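Local coordinates for putative sugar binding protein (Geobacillus stearothermophilus, PDB 6GT9) that binds galactose, and probably glucose, between its two domains, probably as the sugar-recognition component of a three-component sensing system linked to galactan utilization, at residues P37-N42 with P68-I73; S193-V198 with G219-D224; N42-L47 with Q267-M272. One frame throughout, in Å; residues are numbered along the deposited sequence.

In the fold
Galactose lies in the cleft between the two alpha/beta domains of a periplasmic-binding-protein fold, and all three contacts touch it. Contact 1 joins loops that follow strands 32-36 and 62-65, neighbours in the all-parallel sheet. Contact 2 lies across the cleft, where strands 185-192 and 216-219 of the mixed sheet give way to helices 197-210 and 224-235. Contact 3 brings the starts of helices 43-59 and 269-284 together. Contacts 1 and 3 share Asn42 and interleave along the chain; contact 2 follows contact 1 and is nested within the loop closed by contact 3. Their centres stand 13 to 15 Å apart, and the Arg197–Asp43 salt bridge links contacts 2 and 3, consistent with a closed cleft.

Contact 1: P37-N42 with P68-I73. With GAL (beta-D-galactopyranose), chain E.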
loop_
_atom_site.group_PDB
_atom_site.type_symbol
_atom_site.label_atom_id
_atom_site.label_comp_id
_atom_site.label_asym_id
_atom_site.label_seq_id
_atom_site.Cartn_x
_atom_site.Cartn_y
_atom_site.Cartn_z
ATOM N N PRO A 37 4.630 0.449 -10.679
ATOM C CA PRO A 37 4.435 -0.034 -9.311
ATOM C C PRO A 37 5.574 0.418 -8.404
ATOM O O PRO A 37 6.622 0.877 -8.853
ATOM C CB PRO A 37 4.455 -1.551 -9.481
ATOM C CG PRO A 37 5.514 -1.735 -10.546
ATOM C CD PRO A 37 5.267 -0.581 -11.528
ATOM N N GLU A 38 5.347 0.277 -7.095
ATOM C CA GLU A 38 6.402 0.566 -6.134
ATOM C C GLU A 38 7.589 -0.369 -6.345
ATOM O O GLU A 38 8.742 0.042 -6.208
ATOM C CB GLU A 38 5.856 0.435 -4.707
ATOM C CG GLU A 38 6.800 0.843 -3.586
ATOM C CD GLU A 38 6.067 0.912 -2.239
ATOM O OE1 GLU A 38 4.846 0.644 -2.229
ATOM O OE2 GLU A 38 6.697 1.230 -1.205
ATOM N N GLU A 39 7.316 -1.623 -6.704
ATOM C CA GLU A 39 8.333 -2.650 -6.892
ATOM C C GLU A 39 7.749 -3.701 -7.820
ATOM O O GLU A 39 6.632 -4.184 -7.585
ATOM C CB GLU A 39 8.752 -3.271 -5.555
ATOM C CG GLU A 39 10.004 -4.168 -5.638
ATOM C CD GLU A 39 10.446 -4.661 -4.266
ATOM O OE1 GLU A 39 10.082 -5.797 -3.883
ATOM O OE2 GLU A 39 11.114 -3.883 -3.550
ATOM N N LEU A 40 8.506 -4.042 -8.868
ATOM C CA LEU A 40 7.962 -4.763 -10.017
ATOM C C LEU A 40 7.299 -6.074 -9.606
ATOM O O LEU A 40 6.132 -6.320 -9.928
ATOM C CB LEU A 40 9.075 -5.027 -11.038
ATOM C CG LEU A 40 8.654 -5.375 -12.465
ATOM C CD1 LEU A 40 8.165 -4.146 -13.183
ATOM C CD2 LEU A 40 9.811 -6.022 -13.241
ATOM N N ASP A 41 8.034 -6.946 -8.922
ATOM C CA ASP A 41 7.513 -8.264 -8.589
ATOM C C ASP A 41 6.969 -8.349 -7.159
ATOM O O ASP A 41 6.858 -9.452 -6.609
ATOM C CB ASP A 41 8.582 -9.331 -8.822
ATOM C CG ASP A 41 7.990 -10.732 -8.972
ATOM O OD1 ASP A 41 6.931 -10.868 -9.636
ATOM O OD2 ASP A 41 8.584 -11.697 -8.422
ATOM N N ASN A 42 6.629 -7.221 -6.545
ATOM C CA ASN A 42 5.915 -7.267 -5.267
ATOM C C ASN A 42 4.535 -7.884 -5.468
ATOM O O ASN A 42 3.811 -7.502 -6.389
ATOM C CB ASN A 42 5.784 -5.864 -4.679
ATOM C CG ASN A 42 4.869 -5.830 -3.450
ATOM O OD1 ASN A 42 3.676 -5.579 -3.562
ATOM N ND2 ASN A 42 5.431 -6.090 -2.286
ATOM N N PRO A 68 10.617 -0.261 -10.702
ATOM C CA PRO A 68 11.912 -0.668 -10.133
ATOM C C PRO A 68 11.919 -2.136 -9.735
ATOM O O PRO A 68 10.949 -2.661 -9.182
ATOM C CB PRO A 68 12.065 0.239 -8.903
ATOM C CG PRO A 68 11.020 1.350 -9.072
ATOM C CD PRO A 68 9.925 0.761 -9.895
ATOM N N ARG A 69 13.041 -2.807 -9.992
ATOM C CA ARG A 69 13.162 -4.168 -9.482
ATOM C C ARG A 69 13.214 -4.168 -7.964
ATOM O O ARG A 69 12.726 -5.105 -7.325
ATOM C CB ARG A 69 14.399 -4.860 -10.054
ATOM C CG ARG A 69 14.402 -6.371 -9.832
ATOM C CD ARG A 69 15.728 -6.942 -10.240
ATOM N NE ARG A 69 16.195 -6.185 -11.384
ATOM C CZ ARG A 69 17.462 -5.890 -11.619
ATOM N NH1 ARG A 69 18.409 -6.305 -10.781
ATOM N NH2 ARG A 69 17.771 -5.173 -12.694
ATOM N N GLN A 70 13.775 -3.112 -7.383
ATOM C CA GLN A 70 13.871 -2.929 -5.942
ATOM C C GLN A 70 13.348 -1.533 -5.629
ATOM O O GLN A 70 13.823 -0.553 -6.214
ATOM C CB GLN A 70 15.325 -3.104 -5.486
ATOM C CG GLN A 70 15.494 -3.435 -4.035
ATOM C CD GLN A 70 16.878 -3.980 -3.734
ATOM O OE1 GLN A 70 17.025 -5.127 -3.306
ATOM N NE2 GLN A 70 17.899 -3.162 -3.962
ATOM N N ALA A 71 12.361 -1.439 -4.732
ATOM C CA ALA A 71 11.723 -0.152 -4.451
ATOM C C ALA A 71 12.771 0.898 -4.111
ATOM O O ALA A 71 13.669 0.656 -3.309
ATOM C CB ALA A 71 10.713 -0.283 -3.305
ATOM N N ASN A 72 12.663 2.058 -4.750
ATOM C CA ASN A 72 13.706 3.072 -4.666
ATOM C C ASN A 72 13.185 4.374 -5.250
ATOM O O ASN A 72 12.740 4.397 -6.400
ATOM C CB ASN A 72 14.957 2.605 -5.410
ATOM C CG ASN A 72 16.098 3.590 -5.314
ATOM O OD1 ASN A 72 16.210 4.502 -6.132
ATOM N ND2 ASN A 72 16.966 3.403 -4.320
ATOM N N ILE A 73 13.224 5.458 -4.472
ATOM C CA ILE A 73 12.607 6.711 -4.908
ATOM C C ILE A 73 13.239 7.209 -6.205
ATOM O O ILE A 73 12.536 7.528 -7.176
ATOM C CB ILE A 73 12.694 7.764 -3.791
ATOM C CG1 ILE A 73 11.719 7.398 -2.668
ATOM C CG2 ILE A 73 12.428 9.146 -4.353
ATOM C CD1 ILE A 73 12.035 8.042 -1.323
HETATM C C1 GAL E . 0.587 -2.462 0.381
HETATM C C2 GAL E . 0.724 -1.098 -0.265
HETATM C C3 GAL E . 1.543 -1.170 -1.567
HETATM C C4 GAL E . 2.900 -1.798 -1.297
HETATM C C5 GAL E . 2.738 -3.123 -0.572
HETATM C C6 GAL E . 4.075 -3.709 -0.112
HETATM O O1 GAL E . -0.145 -2.348 1.585
HETATM O O2 GAL E . -0.563 -0.550 -0.585
HETATM O O3 GAL E . 1.800 0.119 -2.034
HETATM O O4 GAL E . 3.706 -0.918 -0.507
HETATM O O5 GAL E . 1.893 -3.015 0.644
HETATM O O6 GAL E . 3.941 -5.077 0.210
HETATM O O HOH W 1 9.630 2.566 -5.676
HETATM O O HOH W 2 10.804 -6.588 -8.313
#
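Glu39 reaches Ala71 on an extended side chain, CG anti to the backbone N (chi1 -169°) and CD anti again (chi2 175°), which carries the carboxylate to the backbone of the facing loop. Both loops follow neighbouring parallel strands, 32-36 and 62-65, at the sugar-facing end of one domain of the periplasmic-binding-protein fold. Glu39 OE2 accepts a nearly straight bond from Ala71 N at 3.0 Å through its anti lone pair, while CG of Glu39 lies 3.3 Å from Arg69 O. An alanine in place of Glu39 would probably leave Ala71 N without this acceptor and open a gap beside Arg69 O. Backbone adds a second link: Leu40 N, in the type I turn that runs from Glu39 to Asn42, donates across to Pro68 O at 2.8 Å. Pro68 closes the other end, its CD against Pro37 O. Two waters extend the seam, one between Glu38 O and Asn72 N, the other between Arg69 O and Asp41 N. On the cleft side the extended Glu38 side chain leads to the sugar, and its OE1 takes a bond from galactose O4, 2.6 Å away; Gln94 NE2 donates to the same oxygen. Asn42, the N-cap of helix 43-59, turns its amide to the sugar, where ND2 donates to galactose O6 at 3.1 Å.

Contact 2: S193-V198 with G219-D224; sequences SHITRV and GTSALD. With GAL (beta-D-galactopyranose), chain E; SO4 (sulfate ion), chain F.
Ser193 and Asp224 form the hydrogen bond that joins the two segments: OG donates to OD1 over 2.6 Å, meeting the carboxylate on its syn side, 16° out of plane. A chi1 of 69° sets that hydroxyl between the backbone N and the carbonyl carbon of Ser193. Water 3 also donates to OD1 and, weakly, to Thr196 O. The other carboxylate oxygen serves its own loop: Ser221 OG donates to Asp224 OD2 at 2.6 Å from above the carboxylate plane, and the amides of Thr220 and Ser221 add weak bonds. Asp224 thus holds the 219-224 loop in shape as well as gripping the neighbouring one. These loops follow strands 185-192 and 216-219 of the mixed sheet and line the galactose cleft from the second domain of the periplasmic-binding-protein fold. Here Ala222 N donates to galactose O5 at 2.9 Å, and Ile195 CG2 packs on the sugar's C6. Leu223 supplies the packing: its CD1 lies 3.4 Å from Ile195 O. Its CD2 sits over the centre of the Arg197 guanidinium face, 3.6 Å above the plane. The nitrogens of this group have charged partners: Asp43 pairs with NH2 and Glu251 with NE, while NH1 donates to O4 of a sulfate ion that probably came from the crystallisation liquor. The same sulfate accepts bonds from Arg197 N at O2, 2.7 Å away, and from Val198 N at O3.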
loop_
_atom_site.group_PDB
_atom_site.type_symbol
_atom_site.label_atom_id
_atom_site.label_comp_id
_atom_site.label_asym_id
_atom_site.label_seq_id
_atom_site.Cartn_x
_atom_site.Cartn_y
_atom_site.Cartn_z
ATOM N N SER A 193 10.588 -2.115 7.005
ATOM C CA SER A 193 10.777 -3.424 6.392
ATOM C C SER A 193 11.256 -3.354 4.945
ATOM O O SER A 193 11.634 -4.388 4.392
ATOM C CB SER A 193 9.466 -4.214 6.435
ATOM O OG SER A 193 8.510 -3.618 5.555
ATOM N N HIS A 194 11.215 -2.180 4.316
ATOM C CA HIS A 194 11.506 -2.045 2.881
ATOM C C HIS A 194 10.705 -3.055 2.058
ATOM O O HIS A 194 11.187 -3.617 1.070
ATOM C CB HIS A 194 13.010 -2.141 2.634
ATOM C CG HIS A 194 13.767 -1.071 3.350
ATOM N ND1 HIS A 194 14.479 -1.307 4.508
ATOM C CD2 HIS A 194 13.825 0.265 3.139
ATOM C CE1 HIS A 194 14.989 -0.170 4.947
ATOM N NE2 HIS A 194 14.607 0.799 4.134
ATOM N N ILE A 195 9.444 -3.240 2.471
ATOM C CA ILE A 195 8.413 -4.095 1.880
ATOM C C ILE A 195 8.901 -5.476 1.449
ATOM O O ILE A 195 8.412 -6.033 0.461
ATOM C CB ILE A 195 7.698 -3.378 0.711
ATOM C CG1 ILE A 195 8.613 -3.115 -0.483
ATOM C CG2 ILE A 195 7.061 -2.072 1.182
ATOM C CD1 ILE A 195 7.815 -2.660 -1.691
ATOM N N THR A 196 9.809 -6.081 2.216
ATOM C CA THR A 196 10.156 -7.473 1.981
ATOM C C THR A 196 9.777 -8.298 3.200
ATOM O O THR A 196 9.744 -7.788 4.321
ATOM C CB THR A 196 11.651 -7.663 1.671
ATOM O OG1 THR A 196 12.422 -7.541 2.868
ATOM C CG2 THR A 196 12.131 -6.619 0.637
ATOM N N ARG A 197 9.475 -9.579 2.970
ATOM C CA ARG A 197 9.192 -10.474 4.093
ATOM C C ARG A 197 10.400 -10.590 5.005
ATOM O O ARG A 197 10.260 -10.664 6.234
ATOM C CB ARG A 197 8.805 -11.866 3.596
ATOM C CG ARG A 197 7.492 -11.957 2.891
ATOM C CD ARG A 197 7.294 -13.369 2.402
ATOM N NE ARG A 197 6.219 -13.456 1.422
ATOM C CZ ARG A 197 6.323 -13.039 0.156
ATOM N NH1 ARG A 197 7.448 -12.487 -0.284
ATOM N NH2 ARG A 197 5.294 -13.170 -0.666
ATOM N N VAL A 198 11.599 -10.595 4.422
ATOM C CA VAL A 198 12.782 -10.948 5.198
ATOM C C VAL A 198 13.191 -9.811 6.121
ATOM O O VAL A 198 13.588 -10.047 7.270
ATOM C CB VAL A 198 13.928 -11.380 4.266
ATOM C CG1 VAL A 198 15.252 -11.399 5.015
ATOM C CG2 VAL A 198 13.625 -12.766 3.724
ATOM N N GLY A 219 1.556 -4.009 11.335
ATOM C CA GLY A 219 2.261 -3.909 10.056
ATOM C C GLY A 219 1.436 -3.075 9.092
ATOM O O GLY A 219 0.212 -3.204 9.044
ATOM N N THR A 220 2.106 -2.201 8.332
ATOM C CA THR A 220 1.373 -1.238 7.518
ATOM C C THR A 220 1.480 -1.491 6.025
ATOM O O THR A 220 0.965 -0.685 5.246
ATOM C CB THR A 220 1.829 0.197 7.822
ATOM O OG1 THR A 220 3.183 0.398 7.383
ATOM C CG2 THR A 220 1.737 0.476 9.323
ATOM N N SER A 221 2.134 -2.573 5.604
ATOM C CA SER A 221 2.196 -2.921 4.193
ATOM C C SER A 221 2.042 -4.429 4.066
ATOM O O SER A 221 2.036 -5.158 5.061
ATOM C CB SER A 221 3.488 -2.401 3.545
ATOM O OG SER A 221 4.641 -3.082 4.021
ATOM N N ALA A 222 1.939 -4.905 2.820
ATOM C CA ALA A 222 1.295 -6.193 2.561
ATOM C C ALA A 222 2.055 -7.396 3.108
ATOM O O ALA A 222 1.433 -8.439 3.344
ATOM C CB ALA A 222 1.076 -6.379 1.063
ATOM N N LEU A 223 3.370 -7.293 3.309
ATOM C CA LEU A 223 4.179 -8.426 3.746
ATOM C C LEU A 223 4.641 -8.312 5.195
ATOM O O LEU A 223 5.285 -9.238 5.706
ATOM C CB LEU A 223 5.397 -8.579 2.818
ATOM C CG LEU A 223 5.017 -8.744 1.345
ATOM C CD1 LEU A 223 6.236 -8.645 0.425
ATOM C CD2 LEU A 223 4.271 -10.057 1.120
ATOM N N ASP A 224 4.330 -7.206 5.870
ATOM C CA ASP A 224 4.877 -6.966 7.199
ATOM C C ASP A 224 4.375 -7.992 8.209
ATOM O O ASP A 224 5.169 -8.596 8.945
ATOM C CB ASP A 224 4.521 -5.555 7.652
ATOM C CG ASP A 224 5.175 -4.505 6.808
ATOM O OD1 ASP A 224 6.299 -4.755 6.329
ATOM O OD2 ASP A 224 4.580 -3.422 6.641
HETATM C C1 GAL E . 0.587 -2.462 0.381
HETATM C C2 GAL E . 0.724 -1.098 -0.265
HETATM C C3 GAL E . 1.543 -1.170 -1.567
HETATM C C4 GAL E . 2.900 -1.798 -1.297
HETATM C C5 GAL E . 2.738 -3.123 -0.572
HETATM C C6 GAL E . 4.075 -3.709 -0.112
HETATM O O1 GAL E . -0.145 -2.348 1.585
HETATM O O2 GAL E . -0.563 -0.550 -0.585
HETATM O O3 GAL E . 1.800 0.119 -2.034
HETATM O O4 GAL E . 3.706 -0.918 -0.507
HETATM O O5 GAL E . 1.893 -3.015 0.644
HETATM O O6 GAL E . 3.941 -5.077 0.210
HETATM S S SO4 F . 10.943 -11.371 0.413
HETATM O O1 SO4 F . 11.701 -11.167 -0.830
HETATM O O2 SO4 F . 9.737 -10.525 0.411
HETATM O O3 SO4 F . 11.786 -11.024 1.555
HETATM O O4 SO4 F . 10.486 -12.751 0.534
HETATM O O HOH W 3 7.234 -6.284 4.179
#

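Contact 3: N42-L47 with Q267-M272. With GAL (beta-D-galactopyranose), chain E.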
loop_
_atom_site.group_PDB
_atom_site.type_symbol
_atom_site.label_atom_id
_atom_site.label_comp_id
_atom_site.label_asym_id
_atom_site.label_seq_id
_atom_site.Cartn_x
_atom_site.Cartn_y
_atom_site.Cartn_z
ATOM N N ASN A 42 6.629 -7.221 -6.545
ATOM C CA ASN A 42 5.915 -7.267 -5.267
ATOM C C ASN A 42 4.535 -7.884 -5.468
ATOM O O ASN A 42 3.811 -7.502 -6.389
ATOM C CB ASN A 42 5.784 -5.864 -4.679
ATOM C CG ASN A 42 4.869 -5.830 -3.450
ATOM O OD1 ASN A 42 3.676 -5.579 -3.562
ATOM N ND2 ASN A 42 5.431 -6.090 -2.286
ATOM N N ASP A 43 4.152 -8.821 -4.591
ATOM C CA ASP A 43 2.920 -9.590 -4.810
ATOM C C ASP A 43 1.678 -8.708 -4.858
ATOM O O ASP A 43 0.736 -8.985 -5.613
ATOM C CB ASP A 43 2.749 -10.647 -3.723
ATOM C CG ASP A 43 3.745 -11.787 -3.863
ATOM O OD1 ASP A 43 4.491 -11.792 -4.869
ATOM O OD2 ASP A 43 3.762 -12.672 -2.985
ATOM N N TYR A 44 1.627 -7.677 -4.023
ATOM C CA TYR A 44 0.459 -6.803 -4.030
ATOM C C TYR A 44 0.374 -6.027 -5.345
ATOM O O TYR A 44 -0.699 -5.931 -5.960
ATOM C CB TYR A 44 0.519 -5.866 -2.813
ATOM C CG TYR A 44 -0.493 -4.719 -2.812
ATOM C CD1 TYR A 44 -0.230 -3.542 -3.495
ATOM C CD2 TYR A 44 -1.691 -4.807 -2.093
ATOM C CE1 TYR A 44 -1.139 -2.491 -3.501
ATOM C CE2 TYR A 44 -2.604 -3.759 -2.086
ATOM C CZ TYR A 44 -2.319 -2.602 -2.796
ATOM O OH TYR A 44 -3.198 -1.539 -2.812
ATOM N N TRP A 45 1.505 -5.491 -5.805
ATOM C CA TRP A 45 1.511 -4.722 -7.048
ATOM C C TRP A 45 1.230 -5.587 -8.273
ATOM O O TRP A 45 0.706 -5.086 -9.277
ATOM C CB TRP A 45 2.841 -3.970 -7.173
ATOM C CG TRP A 45 2.707 -2.701 -6.447
ATOM C CD1 TRP A 45 3.146 -2.420 -5.200
ATOM C CD2 TRP A 45 1.965 -1.565 -6.880
ATOM N NE1 TRP A 45 2.771 -1.152 -4.834
ATOM C CE2 TRP A 45 2.028 -0.607 -5.847
ATOM C CE3 TRP A 45 1.278 -1.249 -8.056
ATOM C CZ2 TRP A 45 1.421 0.641 -5.946
ATOM C CZ3 TRP A 45 0.683 -0.004 -8.161
ATOM C CH2 TRP A 45 0.766 0.930 -7.113
ATOM N N ARG A 46 1.536 -6.884 -8.217
ATOM C CA ARG A 46 1.142 -7.749 -9.326
ATOM C C ARG A 46 -0.375 -7.935 -9.367
ATOM O O ARG A 46 -0.945 -8.149 -10.442
ATOM C CB ARG A 46 1.860 -9.099 -9.225
ATOM C CG ARG A 46 3.349 -9.067 -9.573
ATOM C CD ARG A 46 3.612 -8.872 -11.073
ATOM N NE ARG A 46 5.017 -9.094 -11.421
ATOM C CZ ARG A 46 5.566 -8.810 -12.603
ATOM N NH1 ARG A 46 4.836 -8.278 -13.573
ATOM N NH2 ARG A 46 6.855 -9.060 -12.817
ATOM N N LEU A 47 -1.043 -7.860 -8.215
ATOM C CA LEU A 47 -2.504 -7.864 -8.210
ATOM C C LEU A 47 -3.057 -6.591 -8.834
ATOM O O LEU A 47 -4.032 -6.640 -9.591
ATOM C CB LEU A 47 -3.036 -8.011 -6.784
ATOM C CG LEU A 47 -3.025 -9.406 -6.173
ATOM C CD1 LEU A 47 -3.689 -9.378 -4.783
ATOM C CD2 LEU A 47 -3.726 -10.394 -7.088
ATOM N N GLN A 267 -7.605 -3.978 1.386
ATOM C CA GLN A 267 -7.570 -3.022 0.289
ATOM C C GLN A 267 -8.123 -3.706 -0.951
ATOM O O GLN A 267 -8.387 -4.909 -0.954
ATOM C CB GLN A 267 -6.154 -2.491 0.022
ATOM C CG GLN A 267 -5.512 -1.684 1.151
ATOM C CD GLN A 267 -4.263 -0.965 0.685
ATOM O OE1 GLN A 267 -4.315 0.202 0.291
ATOM N NE2 GLN A 267 -3.134 -1.673 0.685
ATOM N N GLU A 268 -8.275 -2.947 -2.035
ATOM C CA GLU A 268 -8.794 -3.485 -3.289
ATOM C C GLU A 268 -7.789 -3.230 -4.408
ATOM O O GLU A 268 -8.036 -2.395 -5.293
ATOM C CB GLU A 268 -10.149 -2.869 -3.640
ATOM C CG GLU A 268 -11.212 -2.991 -2.550
ATOM C CD GLU A 268 -11.586 -4.430 -2.212
ATOM O OE1 GLU A 268 -11.223 -5.361 -2.971
ATOM O OE2 GLU A 268 -12.271 -4.626 -1.179
ATOM N N PRO A 269 -6.649 -3.939 -4.405
ATOM C CA PRO A 269 -5.627 -3.665 -5.435
ATOM C C PRO A 269 -6.104 -3.889 -6.859
ATOM O O PRO A 269 -5.820 -3.060 -7.738
ATOM C CB PRO A 269 -4.480 -4.623 -5.058
ATOM C CG PRO A 269 -5.082 -5.617 -4.066
ATOM C CD PRO A 269 -6.157 -4.878 -3.377
ATOM N N TYR A 270 -6.780 -5.008 -7.128
ATOM C CA TYR A 270 -7.269 -5.263 -8.480
ATOM C C TYR A 270 -8.175 -4.133 -8.941
ATOM O O TYR A 270 -8.070 -3.659 -10.081
ATOM C CB TYR A 270 -8.020 -6.596 -8.523
ATOM C CG TYR A 270 -8.582 -6.980 -9.883
ATOM C CD1 TYR A 270 -9.758 -6.409 -10.364
ATOM C CD2 TYR A 270 -7.962 -7.948 -10.658
ATOM C CE1 TYR A 270 -10.270 -6.764 -11.588
ATOM C CE2 TYR A 270 -8.473 -8.316 -11.882
ATOM C CZ TYR A 270 -9.626 -7.721 -12.341
ATOM O OH TYR A 270 -10.136 -8.085 -13.562
ATOM N N GLU A 271 -9.048 -3.669 -8.048
ATOM C CA GLU A 271 -10.017 -2.648 -8.415
ATOM C C GLU A 271 -9.347 -1.300 -8.664
ATOM O O GLU A 271 -9.752 -0.565 -9.577
ATOM C CB GLU A 271 -11.082 -2.535 -7.327
ATOM C CG GLU A 271 -12.208 -1.556 -7.688
ATOM C CD GLU A 271 -13.242 -1.419 -6.585
ATOM O OE1 GLU A 271 -12.936 -1.753 -5.416
ATOM O OE2 GLU A 271 -14.371 -0.973 -6.893
ATOM N N MET A 272 -8.321 -0.937 -7.882
ATOM C CA MET A 272 -7.695 0.348 -8.184
ATOM C C MET A 272 -6.948 0.304 -9.517
ATOM O O MET A 272 -6.941 1.298 -10.255
ATOM C CB MET A 272 -6.787 0.835 -7.038
ATOM C CG MET A 272 -5.903 -0.146 -6.322
ATOM S SD MET A 272 -5.073 0.628 -4.878
ATOM C CE MET A 272 -5.978 -0.036 -3.472
HETATM C C1 GAL E . 0.587 -2.462 0.381
HETATM C C2 GAL E . 0.724 -1.098 -0.265
HETATM C C3 GAL E . 1.543 -1.170 -1.567
HETATM C C4 GAL E . 2.900 -1.798 -1.297
HETATM C C5 GAL E . 2.738 -3.123 -0.572
HETATM C C6 GAL E . 4.075 -3.709 -0.112
HETATM O O1 GAL E . -0.145 -2.348 1.585
HETATM O O2 GAL E . -0.563 -0.550 -0.585
HETATM O O3 GAL E . 1.800 0.119 -2.034
HETATM O O4 GAL E . 3.706 -0.918 -0.507
HETATM O O5 GAL E . 1.893 -3.015 0.644
HETATM O O6 GAL E . 3.941 -5.077 0.210
#
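Leu47 and Tyr270 bring the backbones of the two helices together, with CA atoms 5.4 Å apart and Leu47 O 3.7 Å from Tyr270 CA. The Tyr44 ring, its CG anti to the backbone N (chi1 169°), is sandwiched between Pro269 and galactose. Pro269 CB lies over one face in a CH-pi contact, 3.9 Å from the ring centroid and offset toward the rim, and galactose C1 lies over the centre of the opposite face. Leu47 runs beside Pro269, its CB 4.1 Å from Pro269 CB. The starts of helices 43-59 and 269-284 meet in one domain of the periplasmic-binding-protein fold, and an aromatic ring against a sugar face is a familiar feature of carbohydrate recognition. Met272 crosses Tyr44 at about a right angle and brings CE to 3.2 Å from Tyr44 OH, which also has a weak bond with Asp119. Gln267 crosses Tyr44 likewise, its amide plane turned only 17° from the ring. Its NE2 donates almost straight to galactose O2, 3.1 Å away, and also bonds Asp247 OD1, while OE1 is held by Thr133. Trp45 NE1 stands 3.2 Å from galactose O3, and Trp45 N donates to a lone pair of the capping Asn42 OD1.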